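Local coordinates for protein PT26-6P (Thermococcus sp., PDB 2WB7) that is of unknown function but is encoded by a mobile extrachromosomal element of a euryarchaeon and combines domains classed as immunoglobulin-like with a helical domain, at residues L399-N412 against A465-L478. Residues are numbered along the deposited sequence; the frame is centred on the assembly and turned at random.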
ATOM      1  N   LEU A 399      43.777   5.728  -8.872  1.00 44.22           N
ATOM      2  CA  LEU A 399      44.397   4.583  -8.235  1.00 43.66           C
ATOM      3  C   LEU A 399      44.578   3.461  -9.252  1.00 43.73           C
ATOM      4  O   LEU A 399      45.663   2.903  -9.389  1.00 43.78           O
ATOM      5  CB  LEU A 399      43.532   4.129  -7.065  1.00 43.56           C
ATOM      6  CG  LEU A 399      44.166   3.531  -5.806  1.00 43.12           C
ATOM      7  CD1 LEU A 399      45.464   4.212  -5.439  1.00 42.01           C
ATOM      8  CD2 LEU A 399      43.171   3.619  -4.653  1.00 43.29           C
ATOM      9  N   ILE A 400      43.522   3.152  -9.997  1.00 43.66           N
ATOM     10  CA  ILE A 400      43.614   2.114 -11.013  1.00 43.60           C
ATOM     11  C   ILE A 400      44.667   2.458 -12.052  1.00 43.72           C
ATOM     12  O   ILE A 400      45.375   1.585 -12.540  1.00 43.71           O
ATOM     13  CB  ILE A 400      42.272   1.879 -11.727  1.00 43.69           C
ATOM     14  CG1 ILE A 400      41.226   1.356 -10.733  1.00 43.62           C
ATOM     15  CG2 ILE A 400      42.458   0.904 -12.904  1.00 43.14           C
ATOM     16  CD1 ILE A 400      39.800   1.275 -11.285  1.00 43.33           C
ATOM     17  N   ASP A 401      44.769   3.735 -12.389  1.00 43.87           N
ATOM     18  CA  ASP A 401      45.731   4.163 -13.386  1.00 44.35           C
ATOM     19  C   ASP A 401      47.132   3.963 -12.859  1.00 43.90           C
ATOM     20  O   ASP A 401      48.011   3.480 -13.562  1.00 44.07           O
ATOM     21  CB  ASP A 401      45.477   5.610 -13.782  1.00 44.73           C
ATOM     22  CG  ASP A 401      44.231   5.746 -14.648  1.00 47.81           C
ATOM     23  OD1 ASP A 401      43.851   4.734 -15.285  1.00 49.62           O
ATOM     24  OD2 ASP A 401      43.618   6.843 -14.692  1.00 52.35           O
ATOM     25  N   LEU A 402      47.329   4.316 -11.603  1.00 43.58           N
ATOM     26  CA  LEU A 402      48.572   4.009 -10.943  1.00 43.22           C
ATOM     27  C   LEU A 402      48.883   2.518 -11.084  1.00 43.28           C
ATOM     28  O   LEU A 402      49.992   2.142 -11.439  1.00 43.24           O
ATOM     29  CB  LEU A 402      48.503   4.408  -9.475  1.00 43.20           C
ATOM     30  CG  LEU A 402      48.299   5.900  -9.244  1.00 42.63           C
ATOM     31  CD1 LEU A 402      48.257   6.213  -7.758  1.00 42.57           C
ATOM     32  CD2 LEU A 402      49.429   6.639  -9.909  1.00 41.57           C
ATOM     33  N   TYR A 403      47.908   1.659 -10.820  1.00 43.36           N
ATOM     34  CA  TYR A 403      48.182   0.234 -10.910  1.00 43.57           C
ATOM     35  C   TYR A 403      48.799  -0.088 -12.269  1.00 44.45           C
ATOM     36  O   TYR A 403      49.832  -0.751 -12.341  1.00 44.32           O
ATOM     37  CB  TYR A 403      46.930  -0.613 -10.663  1.00 43.11           C
ATOM     38  CG  TYR A 403      47.182  -2.111 -10.756  1.00 41.53           C
ATOM     39  CD1 TYR A 403      47.557  -2.846  -9.628  1.00 40.06           C
ATOM     40  CD2 TYR A 403      47.050  -2.794 -11.969  1.00 39.38           C
ATOM     41  CE1 TYR A 403      47.789  -4.215  -9.697  1.00 38.17           C
ATOM     42  CE2 TYR A 403      47.286  -4.166 -12.049  1.00 38.17           C
ATOM     43  CZ  TYR A 403      47.658  -4.867 -10.908  1.00 38.31           C
ATOM     44  OH  TYR A 403      47.883  -6.228 -10.975  1.00 38.33           O
ATOM     45  N   LYS A 404      48.170   0.377 -13.346  1.00 45.63           N
ATOM     46  CA  LYS A 404      48.697   0.116 -14.692  1.00 46.80           C
ATOM     47  C   LYS A 404      50.098   0.692 -14.923  1.00 47.38           C
ATOM     48  O   LYS A 404      50.948   0.036 -15.512  1.00 47.65           O
ATOM     49  CB  LYS A 404      47.749   0.658 -15.748  1.00 46.62           C
ATOM     50  CG  LYS A 404      46.437  -0.049 -15.781  1.00 47.37           C
ATOM     51  CD  LYS A 404      45.468   0.777 -16.583  1.00 48.26           C
ATOM     52  CE  LYS A 404      44.159   0.081 -16.772  1.00 48.66           C
ATOM     53  NZ  LYS A 404      43.229   1.001 -17.493  1.00 50.21           N
ATOM     54  N   LYS A 405      50.323   1.921 -14.470  1.00 47.86           N
ATOM     55  CA  LYS A 405      51.624   2.543 -14.553  1.00 48.37           C
ATOM     56  C   LYS A 405      52.597   1.852 -13.616  1.00 48.57           C
ATOM     57  O   LYS A 405      53.751   2.243 -13.528  1.00 48.61           O
ATOM     58  CB  LYS A 405      51.518   4.012 -14.147  1.00 48.75           C
ATOM     59  CG  LYS A 405      50.666   4.874 -15.085  1.00 50.48           C
ATOM     60  CD  LYS A 405      50.541   6.322 -14.577  1.00 53.40           C
ATOM     61  CE  LYS A 405      51.898   6.906 -14.136  1.00 55.91           C
ATOM     62  NZ  LYS A 405      52.941   7.035 -15.222  1.00 58.22           N
ATOM     63  N   LYS A 406      52.123   0.850 -12.880  1.00 48.96           N
ATOM     64  CA  LYS A 406      52.973   0.088 -11.964  1.00 49.18           C
ATOM     65  C   LYS A 406      53.548   0.914 -10.823  1.00 49.12           C
ATOM     66  O   LYS A 406      54.544   0.528 -10.221  1.00 49.25           O
ATOM     67  CB  LYS A 406      54.142  -0.517 -12.726  1.00 49.21           C
ATOM     68  CG  LYS A 406      53.748  -1.419 -13.850  1.00 50.65           C
ATOM     69  CD  LYS A 406      53.871  -2.871 -13.426  1.00 53.95           C
ATOM     70  CE  LYS A 406      54.034  -3.771 -14.631  1.00 55.77           C
ATOM     71  NZ  LYS A 406      55.274  -3.411 -15.387  1.00 56.74           N
ATOM     72  N   ASP A 407      52.940   2.054 -10.526  1.00 49.03           N
ATOM     73  CA  ASP A 407      53.504   2.945  -9.518  1.00 49.08           C
ATOM     74  C   ASP A 407      53.100   2.545  -8.102  1.00 48.92           C
ATOM     75  O   ASP A 407      52.238   3.172  -7.508  1.00 49.19           O
ATOM     76  CB  ASP A 407      53.099   4.393  -9.799  1.00 49.15           C
ATOM     77  CG  ASP A 407      53.915   5.393  -8.990  1.00 49.47           C
ATOM     78  OD1 ASP A 407      54.664   4.945  -8.087  1.00 49.64           O
ATOM     79  OD2 ASP A 407      53.788   6.624  -9.240  1.00 48.78           O
ATOM     80  N   ARG A 408      53.752   1.522  -7.557  1.00 48.87           N
ATOM     81  CA  ARG A 408      53.334   0.898  -6.304  1.00 48.97           C
ATOM     82  C   ARG A 408      53.549   1.794  -5.108  1.00 48.79           C
ATOM     83  O   ARG A 408      52.935   1.608  -4.047  1.00 48.91           O
ATOM     84  CB  ARG A 408      54.088  -0.412  -6.088  1.00 49.14           C
ATOM     85  CG  ARG A 408      54.006  -1.358  -7.278  1.00 50.33           C
ATOM     86  CD  ARG A 408      52.560  -1.660  -7.639  1.00 52.54           C
ATOM     87  NE  ARG A 408      51.857  -2.328  -6.543  1.00 52.86           N
ATOM     88  CZ  ARG A 408      50.841  -3.166  -6.714  1.00 52.60           C
ATOM     89  NH1 ARG A 408      50.406  -3.447  -7.938  1.00 52.41           N
ATOM     90  NH2 ARG A 408      50.267  -3.728  -5.662  1.00 52.19           N
ATOM     91  N   GLU A 409      54.431   2.761  -5.275  1.00 48.43           N
ATOM     92  CA  GLU A 409      54.728   3.655  -4.191  1.00 48.55           C
ATOM     93  C   GLU A 409      53.609   4.687  -4.056  1.00 47.68           C
ATOM     94  O   GLU A 409      53.303   5.152  -2.957  1.00 47.31           O
ATOM     95  CB  GLU A 409      56.066   4.337  -4.442  1.00 49.25           C
ATOM     96  CG  GLU A 409      56.453   5.326  -3.368  1.00 52.80           C
ATOM     97  CD  GLU A 409      57.544   6.295  -3.819  1.00 58.55           C
ATOM     98  OE1 GLU A 409      58.280   6.798  -2.937  1.00 60.16           O
ATOM     99  OE2 GLU A 409      57.667   6.559  -5.046  1.00 61.32           O
ATOM    100  N   LYS A 410      52.996   5.047  -5.177  1.00 46.60           N
ATOM    101  CA  LYS A 410      51.911   6.023  -5.142  1.00 45.67           C
ATOM    102  C   LYS A 410      50.607   5.337  -4.744  1.00 44.64           C
ATOM    103  O   LYS A 410      49.748   5.911  -4.062  1.00 43.89           O
ATOM    104  CB  LYS A 410      51.748   6.700  -6.503  1.00 45.85           C
ATOM    105  CG  LYS A 410      52.707   7.840  -6.775  1.00 46.88           C
ATOM    106  CD  LYS A 410      52.139   8.718  -7.881  1.00 50.21           C
ATOM    107  CE  LYS A 410      53.090   9.845  -8.276  1.00 51.38           C
ATOM    108  NZ  LYS A 410      54.222   9.322  -9.068  1.00 52.42           N
ATOM    109  N   ILE A 411      50.458   4.104  -5.202  1.00 43.62           N
ATOM    110  CA  ILE A 411      49.334   3.315  -4.775  1.00 42.84           C
ATOM    111  C   ILE A 411      49.383   3.274  -3.259  1.00 42.68           C
ATOM    112  O   ILE A 411      48.364   3.440  -2.596  1.00 42.66           O
ATOM    113  CB  ILE A 411      49.384   1.912  -5.369  1.00 42.55           C
ATOM    114  CG1 ILE A 411      48.929   1.972  -6.831  1.00 41.89           C
ATOM    115  CG2 ILE A 411      48.501   0.987  -4.582  1.00 41.17           C
ATOM    116  CD1 ILE A 411      49.334   0.803  -7.657  1.00 40.13           C
ATOM    117  N   ASN A 412      50.582   3.086  -2.717  1.00 42.20           N
ATOM    118  CA  ASN A 412      50.784   3.051  -1.278  1.00 41.87           C
ATOM    119  C   ASN A 412      50.456   4.368  -0.597  1.00 41.59           C
ATOM    120  O   ASN A 412      49.753   4.401   0.401  1.00 41.92           O
ATOM    121  CB  ASN A 412      52.215   2.644  -0.962  1.00 42.14           C
ATOM    122  CG  ASN A 412      52.430   1.146  -1.058  1.00 42.96           C
ATOM    123  OD1 ASN A 412      51.479   0.369  -1.105  1.00 43.92           O
ATOM    124  ND2 ASN A 412      53.686   0.732  -1.082  1.00 43.79           N
ATOM    125  N   ALA A 465      44.385  -4.291  -0.984  1.00 37.18           N
ATOM    126  CA  ALA A 465      44.380  -3.751  -2.340  1.00 36.77           C
ATOM    127  C   ALA A 465      45.788  -3.369  -2.743  1.00 36.55           C
ATOM    128  O   ALA A 465      46.256  -3.745  -3.812  1.00 36.41           O
ATOM    129  CB  ALA A 465      43.463  -2.557  -2.438  1.00 36.47           C
ATOM    130  N   ALA A 466      46.468  -2.632  -1.879  1.00 36.69           N
ATOM    131  CA  ALA A 466      47.795  -2.139  -2.216  1.00 37.30           C
ATOM    132  C   ALA A 466      48.791  -3.263  -2.494  1.00 37.86           C
ATOM    133  O   ALA A 466      49.796  -3.046  -3.150  1.00 38.26           O
ATOM    134  CB  ALA A 466      48.320  -1.208  -1.147  1.00 36.63           C
ATOM    135  N   GLN A 467      48.505  -4.469  -2.027  1.00 38.74           N
ATOM    136  CA  GLN A 467      49.467  -5.554  -2.161  1.00 39.46           C
ATOM    137  C   GLN A 467      49.147  -6.517  -3.276  1.00 39.60           C
ATOM    138  O   GLN A 467      49.805  -7.541  -3.408  1.00 40.11           O
ATOM    139  CB  GLN A 467      49.568  -6.334  -0.855  1.00 39.54           C
ATOM    140  CG  GLN A 467      50.046  -5.500   0.293  1.00 41.26           C
ATOM    141  CD  GLN A 467      49.630  -6.079   1.622  1.00 44.70           C
ATOM    142  OE1 GLN A 467      49.244  -7.242   1.713  1.00 46.69           O
ATOM    143  NE2 GLN A 467      49.690  -5.265   2.665  1.00 47.19           N
ATOM    144  N   GLN A 468      48.140  -6.209  -4.076  1.00 39.99           N
ATOM    145  CA  GLN A 468      47.726  -7.130  -5.129  1.00 40.32           C
ATOM    146  C   GLN A 468      48.605  -7.001  -6.365  1.00 40.88           C
ATOM    147  O   GLN A 468      49.086  -5.914  -6.690  1.00 40.85           O
ATOM    148  CB  GLN A 468      46.263  -6.890  -5.506  1.00 40.07           C
ATOM    149  CG  GLN A 468      45.301  -7.144  -4.379  1.00 39.15           C
ATOM    150  CD  GLN A 468      45.535  -8.483  -3.734  1.00 38.03           C
ATOM    151  OE1 GLN A 468      45.599  -9.513  -4.408  1.00 37.65           O
ATOM    152  NE2 GLN A 468      45.663  -8.480  -2.417  1.00 37.44           N
ATOM    153  N   ASP A 469      48.811  -8.110  -7.060  1.00 41.43           N
ATOM    154  CA  ASP A 469      49.468  -8.035  -8.343  1.00 42.49           C
ATOM    155  C   ASP A 469      48.639  -8.746  -9.405  1.00 42.46           C
ATOM    156  O   ASP A 469      49.046  -8.820 -10.570  1.00 42.99           O
ATOM    157  CB  ASP A 469      50.874  -8.610  -8.264  1.00 43.18           C
ATOM    158  CG  ASP A 469      50.877 -10.026  -7.774  1.00 46.18           C
ATOM    159  OD1 ASP A 469      51.886 -10.730  -7.977  1.00 49.86           O
ATOM    160  OD2 ASP A 469      49.853 -10.441  -7.190  1.00 50.08           O
ATOM    161  N   ASP A 470      47.491  -9.297  -9.009  1.00 42.07           N
ATOM    162  CA  ASP A 470      46.490  -9.641 -10.005  1.00 41.34           C
ATOM    163  C   ASP A 470      45.568  -8.449 -10.186  1.00 40.77           C
ATOM    164  O   ASP A 470      45.150  -7.824  -9.220  1.00 40.47           O
ATOM    165  CB  ASP A 470      45.647 -10.823  -9.606  1.00 41.32           C
ATOM    166  CG  ASP A 470      44.564 -11.099 -10.626  1.00 42.58           C
ATOM    167  OD1 ASP A 470      44.920 -11.538 -11.742  1.00 42.85           O
ATOM    168  OD2 ASP A 470      43.367 -10.847 -10.334  1.00 43.88           O
ATOM    169  N   TYR A 471      45.227  -8.158 -11.431  1.00 40.27           N
ATOM    170  CA  TYR A 471      44.447  -6.971 -11.750  1.00 39.53           C
ATOM    171  C   TYR A 471      43.025  -7.017 -11.196  1.00 38.87           C
ATOM    172  O   TYR A 471      42.584  -6.078 -10.534  1.00 38.55           O
ATOM    173  CB  TYR A 471      44.418  -6.758 -13.257  1.00 39.42           C
ATOM    174  CG  TYR A 471      43.671  -5.523 -13.685  1.00 39.83           C
ATOM    175  CD1 TYR A 471      43.977  -4.283 -13.148  1.00 40.00           C
ATOM    176  CD2 TYR A 471      42.669  -5.594 -14.648  1.00 39.71           C
ATOM    177  CE1 TYR A 471      43.298  -3.152 -13.550  1.00 39.63           C
ATOM    178  CE2 TYR A 471      41.998  -4.470 -15.061  1.00 39.10           C
ATOM    179  CZ  TYR A 471      42.314  -3.250 -14.508  1.00 39.62           C
ATOM    180  OH  TYR A 471      41.634  -2.120 -14.901  1.00 39.89           O
ATOM    181  N   GLN A 472      42.313  -8.108 -11.467  1.00 38.10           N
ATOM    182  CA  GLN A 472      40.942  -8.228 -10.998  1.00 37.31           C
ATOM    183  C   GLN A 472      40.914  -8.194  -9.483  1.00 37.11           C
ATOM    184  O   GLN A 472      39.998  -7.659  -8.865  1.00 36.93           O
ATOM    185  CB  GLN A 472      40.302  -9.506 -11.501  1.00 36.85           C
ATOM    186  CG  GLN A 472      38.813  -9.562 -11.193  1.00 38.12           C
ATOM    187  CD  GLN A 472      38.007  -8.461 -11.906  1.00 38.47           C
ATOM    188  OE1 GLN A 472      37.883  -8.452 -13.126  1.00 39.33           O
ATOM    189  NE2 GLN A 472      37.466  -7.534 -11.137  1.00 38.69           N
HETATM  190  N   MSE A 473      41.943  -8.757  -8.877  1.00 37.10           N
HETATM  191  CA  MSE A 473      41.988  -8.821  -7.440  1.00 37.18           C
HETATM  192  C   MSE A 473      42.173  -7.411  -6.864  1.00 36.60           C
HETATM  193  O   MSE A 473      41.715  -7.090  -5.767  1.00 36.96           O
HETATM  194  CB  MSE A 473      43.110  -9.761  -7.006  1.00 37.53           C
HETATM  195  CG  MSE A 473      42.766 -10.537  -5.748  1.00 40.11           C
HETATM  196 SE   MSE A 473      41.141 -11.589  -6.031  1.00 44.86          SE
HETATM  197  CE  MSE A 473      40.138 -11.004  -4.478  1.00 44.06           C
ATOM    198  N   PHE A 474      42.849  -6.558  -7.612  1.00 35.52           N
ATOM    199  CA  PHE A 474      43.069  -5.200  -7.164  1.00 34.51           C
ATOM    200  C   PHE A 474      41.737  -4.458  -7.283  1.00 34.10           C
ATOM    201  O   PHE A 474      41.304  -3.764  -6.361  1.00 34.46           O
ATOM    202  CB  PHE A 474      44.163  -4.560  -8.017  1.00 34.39           C
ATOM    203  CG  PHE A 474      44.391  -3.106  -7.741  1.00 33.90           C
ATOM    204  CD1 PHE A 474      45.007  -2.698  -6.587  1.00 33.78           C
ATOM    205  CD2 PHE A 474      44.014  -2.143  -8.667  1.00 34.14           C
ATOM    206  CE1 PHE A 474      45.232  -1.350  -6.349  1.00 34.11           C
ATOM    207  CE2 PHE A 474      44.239  -0.810  -8.439  1.00 33.48           C
ATOM    208  CZ  PHE A 474      44.841  -0.409  -7.277  1.00 33.76           C
ATOM    209  N   LEU A 475      41.083  -4.612  -8.431  1.00 32.96           N
ATOM    210  CA  LEU A 475      39.742  -4.088  -8.618  1.00 31.65           C
ATOM    211  C   LEU A 475      38.809  -4.588  -7.520  1.00 31.44           C
ATOM    212  O   LEU A 475      38.141  -3.787  -6.856  1.00 30.77           O
ATOM    213  CB  LEU A 475      39.192  -4.477  -9.991  1.00 30.99           C
ATOM    214  CG  LEU A 475      39.806  -3.757 -11.195  1.00 30.08           C
ATOM    215  CD1 LEU A 475      39.000  -4.068 -12.458  1.00 27.16           C
ATOM    216  CD2 LEU A 475      39.920  -2.241 -10.958  1.00 28.34           C
ATOM    217  N   ASN A 476      38.789  -5.908  -7.307  1.00 31.05           N
ATOM    218  CA  ASN A 476      37.854  -6.487  -6.353  1.00 30.82           C
ATOM    219  C   ASN A 476      37.973  -5.916  -4.957  1.00 30.76           C
ATOM    220  O   ASN A 476      36.968  -5.630  -4.315  1.00 30.44           O
ATOM    221  CB  ASN A 476      37.976  -7.993  -6.313  1.00 30.80           C
ATOM    222  CG  ASN A 476      37.346  -8.649  -7.510  1.00 31.49           C
ATOM    223  OD1 ASN A 476      36.630  -8.009  -8.275  1.00 32.80           O
ATOM    224  ND2 ASN A 476      37.625  -9.929  -7.698  1.00 32.44           N
ATOM    225  N   TYR A 477      39.198  -5.737  -4.488  1.00 30.71           N
ATOM    226  CA  TYR A 477      39.392  -5.190  -3.162  1.00 31.42           C
ATOM    227  C   TYR A 477      39.012  -3.708  -3.076  1.00 31.67           C
ATOM    228  O   TYR A 477      38.475  -3.256  -2.053  1.00 31.68           O
ATOM    229  CB  TYR A 477      40.833  -5.386  -2.701  1.00 31.75           C
ATOM    230  CG  TYR A 477      41.084  -6.690  -1.973  1.00 32.46           C
ATOM    231  CD1 TYR A 477      40.491  -6.938  -0.737  1.00 32.58           C
ATOM    232  CD2 TYR A 477      41.936  -7.661  -2.500  1.00 31.79           C
ATOM    233  CE1 TYR A 477      40.722  -8.115  -0.051  1.00 32.34           C
ATOM    234  CE2 TYR A 477      42.181  -8.837  -1.820  1.00 32.48           C
ATOM    235  CZ  TYR A 477      41.575  -9.057  -0.591  1.00 33.71           C
ATOM    236  OH  TYR A 477      41.799 -10.228   0.097  1.00 33.74           O
ATOM    237  N   LEU A 478      39.299  -2.948  -4.132  1.00 31.33           N
ATOM    238  CA  LEU A 478      38.870  -1.554  -4.165  1.00 31.34           C
ATOM    239  C   LEU A 478      37.347  -1.501  -4.130  1.00 31.32           C
ATOM    240  O   LEU A 478      36.748  -0.719  -3.395  1.00 31.04           O
ATOM    241  CB  LEU A 478      39.385  -0.849  -5.411  1.00 31.56           C
ATOM    242  CG  LEU A 478      40.872  -0.516  -5.415  1.00 31.83           C
ATOM    243  CD1 LEU A 478      41.212   0.181  -6.724  1.00 31.86           C
ATOM    244  CD2 LEU A 478      41.228   0.326  -4.191  1.00 30.45           C
TER
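Y403 and F474 form an offset stack, ring centroids 4.7 Å apart and planes at 20°, with Y403 CD1 over one face of the F474 ring near its rim. CG of Y403 lies anti to the backbone N (chi1 180°), which carries the ring toward helix 471-478. Y471 completes an aromatic cluster: its CD1 comes 3.5 Å from Y403 CE2, the two rings obliquely inclined, neither stacked nor edge-to-face. At the far end of the Y403 ring, OH lies 2.9 Å from D469 O. Trimmed to an alanine, Y403 would probably leave the F474 face without its stacking partner and open a gap beside Y471. Helices 399-404 and 471-478 run nearly antiparallel (161°) within the helical domain and pack knobs-into-holes: I400 fits among Y471, F474, L475 and L478, while the hole for F474 takes L399, I400 and Y403 from helix 399-404 and I411 from the next helix. I400 CD1 meets L475 CD2 at 3.5 Å, and I400 CG2 sits at the edge of the Y471 ring. Beyond the turn between helices 393-404 and 408-438, hydrogen bonds from R408 take over. Bent at chi2 and chi3, R408 brings NH2 to two backbone carbonyls in the link before helix 471-499: A466 O at 2.6 Å, approached from above the carbonyl plane, and Q468 O, which also receives a weak bond from NH1. Next to this grip, A466 CB packs against I411 CG2, and N412 OD1 comes 3.5 Å from A466 CB.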